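Local coordinates for protein 16S rRNA methylase (Escherichia coli, PDB 3MTE) that methylates the N1 position of adenine 1408 in 16S rRNA of assembled 30S subunits, using S-adenosylmethionine, and so confers resistance to aminoglycosides, at residues K133-F138 with S216-K221. Numbering follows the deposited sequence.
Sequences KKEAHF and SGHVSK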
loop_
_atom_site.group_PDB
_atom_site.type_symbol
_atom_site.label_atom_id
_atom_site.label_comp_id
_atom_site.label_asym_id
_atom_site.label_seq_id
_atom_site.Cartn_x
_atom_site.Cartn_y
_atom_site.Cartn_z
ATOM N N LYS A 133 -0.950 8.775 -11.073
ATOM C CA LYS A 133 -1.335 9.752 -12.077
ATOM C C LYS A 133 -1.933 10.956 -11.371
ATOM O O LYS A 133 -2.357 10.863 -10.215
ATOM C CB LYS A 133 -2.329 9.145 -13.067
ATOM C CG LYS A 133 -1.753 7.951 -13.823
ATOM C CD LYS A 133 -2.579 7.573 -15.042
ATOM C CE LYS A 133 -3.812 6.794 -14.659
ATOM N NZ LYS A 133 -4.696 6.551 -15.844
ATOM N N LYS A 134 -1.951 12.085 -12.067
ATOM C CA LYS A 134 -2.534 13.306 -11.534
ATOM C C LYS A 134 -3.921 13.022 -10.968
ATOM O O LYS A 134 -4.765 12.414 -11.638
ATOM C CB LYS A 134 -2.628 14.351 -12.645
ATOM C CG LYS A 134 -3.093 15.718 -12.191
ATOM C CD LYS A 134 -3.108 16.689 -13.368
ATOM C CE LYS A 134 -3.455 18.098 -12.922
ATOM N NZ LYS A 134 -3.269 19.080 -14.030
ATOM N N GLU A 135 -4.138 13.448 -9.727
ATOM C CA GLU A 135 -5.424 13.295 -9.039
ATOM C C GLU A 135 -5.823 11.857 -8.696
ATOM O O GLU A 135 -6.997 11.587 -8.420
ATOM C CB GLU A 135 -6.551 13.996 -9.805
ATOM C CG GLU A 135 -6.469 15.518 -9.759
ATOM C CD GLU A 135 -6.552 16.068 -8.336
ATOM O OE1 GLU A 135 -7.420 15.605 -7.557
ATOM O OE2 GLU A 135 -5.749 16.968 -8.003
ATOM N N ALA A 136 -4.854 10.945 -8.686
ATOM C CA ALA A 136 -5.109 9.585 -8.213
ATOM C C ALA A 136 -5.623 9.617 -6.785
ATOM O O ALA A 136 -5.230 10.475 -5.987
ATOM C CB ALA A 136 -3.844 8.740 -8.278
ATOM N N HIS A 137 -6.490 8.671 -6.449
ATOM C CA HIS A 137 -6.924 8.520 -5.060
ATOM C C HIS A 137 -5.803 7.911 -4.214
ATOM O O HIS A 137 -5.019 7.099 -4.701
ATOM C CB HIS A 137 -8.175 7.648 -4.992
ATOM C CG HIS A 137 -8.769 7.560 -3.621
ATOM N ND1 HIS A 137 -8.532 6.497 -2.775
ATOM C CD2 HIS A 137 -9.580 8.409 -2.942
ATOM C CE1 HIS A 137 -9.169 6.695 -1.633
ATOM N NE2 HIS A 137 -9.813 7.847 -1.709
ATOM N N PHE A 138 -5.718 8.297 -2.944
ATOM C CA PHE A 138 -4.822 7.595 -2.021
ATOM C C PHE A 138 -5.507 7.355 -0.695
ATOM O O PHE A 138 -6.408 8.101 -0.307
ATOM C CB PHE A 138 -3.495 8.345 -1.805
ATOM C CG PHE A 138 -3.589 9.498 -0.834
ATOM C CD1 PHE A 138 -3.320 9.311 0.525
ATOM C CD2 PHE A 138 -3.922 10.766 -1.276
ATOM C CE1 PHE A 138 -3.409 10.386 1.423
ATOM C CE2 PHE A 138 -3.999 11.845 -0.388
ATOM C CZ PHE A 138 -3.750 11.651 0.956
ATOM N N SER A 216 -7.055 9.945 3.767
ATOM C CA SER A 216 -7.297 9.725 2.346
ATOM C C SER A 216 -7.431 11.037 1.591
ATOM O O SER A 216 -7.679 12.094 2.173
ATOM C CB SER A 216 -8.548 8.865 2.139
ATOM O OG SER A 216 -9.705 9.544 2.583
ATOM N N GLY A 217 -7.267 10.976 0.280
ATOM C CA GLY A 217 -7.457 12.163 -0.526
ATOM C C GLY A 217 -6.993 11.868 -1.930
ATOM O O GLY A 217 -7.131 10.739 -2.412
ATOM N N HIS A 218 -6.438 12.875 -2.587
ATOM C CA HIS A 218 -5.961 12.685 -3.951
ATOM C C HIS A 218 -4.539 13.174 -4.115
ATOM O O HIS A 218 -4.083 14.048 -3.385
ATOM C CB HIS A 218 -6.891 13.390 -4.939
ATOM C CG HIS A 218 -8.244 12.759 -5.019
ATOM N ND1 HIS A 218 -9.257 13.059 -4.132
ATOM C CD2 HIS A 218 -8.736 11.809 -5.848
ATOM C CE1 HIS A 218 -10.323 12.336 -4.429
ATOM N NE2 HIS A 218 -10.031 11.568 -5.465
ATOM N N VAL A 219 -3.842 12.608 -5.090
ATOM C CA VAL A 219 -2.459 12.965 -5.325
ATOM C C VAL A 219 -2.450 14.293 -6.079
ATOM O O VAL A 219 -3.066 14.422 -7.136
ATOM C CB VAL A 219 -1.721 11.858 -6.116
ATOM C CG1 VAL A 219 -0.330 12.323 -6.509
ATOM C CG2 VAL A 219 -1.645 10.566 -5.287
ATOM N N SER A 220 -1.774 15.286 -5.514
ATOM C CA SER A 220 -1.824 16.636 -6.059
ATOM C C SER A 220 -0.520 17.028 -6.737
ATOM O O SER A 220 -0.460 18.032 -7.442
ATOM C CB SER A 220 -2.137 17.637 -4.947
ATOM O OG SER A 220 -1.165 17.558 -3.913
ATOM N N LYS A 221 0.521 16.234 -6.519
ATOM C CA LYS A 221 1.861 16.577 -6.985
ATOM C C LYS A 221 1.917 16.908 -8.478
ATOM O O LYS A 221 2.806 17.641 -8.922
ATOM C CB LYS A 221 2.844 15.450 -6.659
ATOM C CG LYS A 221 4.296 15.808 -6.917
ATOM C CD LYS A 221 5.241 14.681 -6.536
ATOM C CE LYS A 221 6.669 15.058 -6.901
ATOM N NZ LYS A 221 7.606 13.912 -6.803
#
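Phe138 lays its ring across the backbone of Gly217, its partner in an antiparallel hydrogen-bonded pair. Gly217 N lies above one ring face, offset toward the rim, 3.6 Å from Phe138 CZ, while Phe138 CD2 comes to 3.3 Å from Gly217 C. With CG set between the backbone N and the carbonyl carbon (chi1 79°), the ring turns back over the neighbouring strand, and with no side chain on Gly217 it can rest directly on the peptide. Beneath it two bonds close the pair: Phe138 N to Gly217 O at 2.9 Å, and Gly217 N to Phe138 O. Phe180 meets the same ring edge-to-face; with Phe138, Gly217, Ala136 and Val219 all buried, this is the close-packed side. Val219 extends it, its CG2 4.1 Å from Ala136 CB, and Val219 N gives Ala136 O a short bond of 2.7 Å.

The other face carries His137 and His218, a non-hydrogen-bonded pair, and is looser and partly exposed. The edge of the His137 imidazole points at the face of His218 in a T-shaped stack, planes at 82° and centroids 5.5 Å apart. His218 ND1 is hydrogen-bonded to Asp183 OD2, which should fix the rotation of that ring. Toward solvent, exposed Glu135 bends at chi2, bringing OE1 to 3.5 Å from His218 CB; the carboxylate is salt-bridged to Arg181.

Glu135 sits in a type II turn, from Lys133 to Ala136, that leads into strand 136-142, and its N reaches Val219 O at a bent 133°. These bonds pair the start of that strand with the end of strand 212-219, the antiparallel member inserted between 136-142 and 180-188, giving the 3-2-1-4-5-7-6 order of the Rossmann-like class I methyltransferase fold.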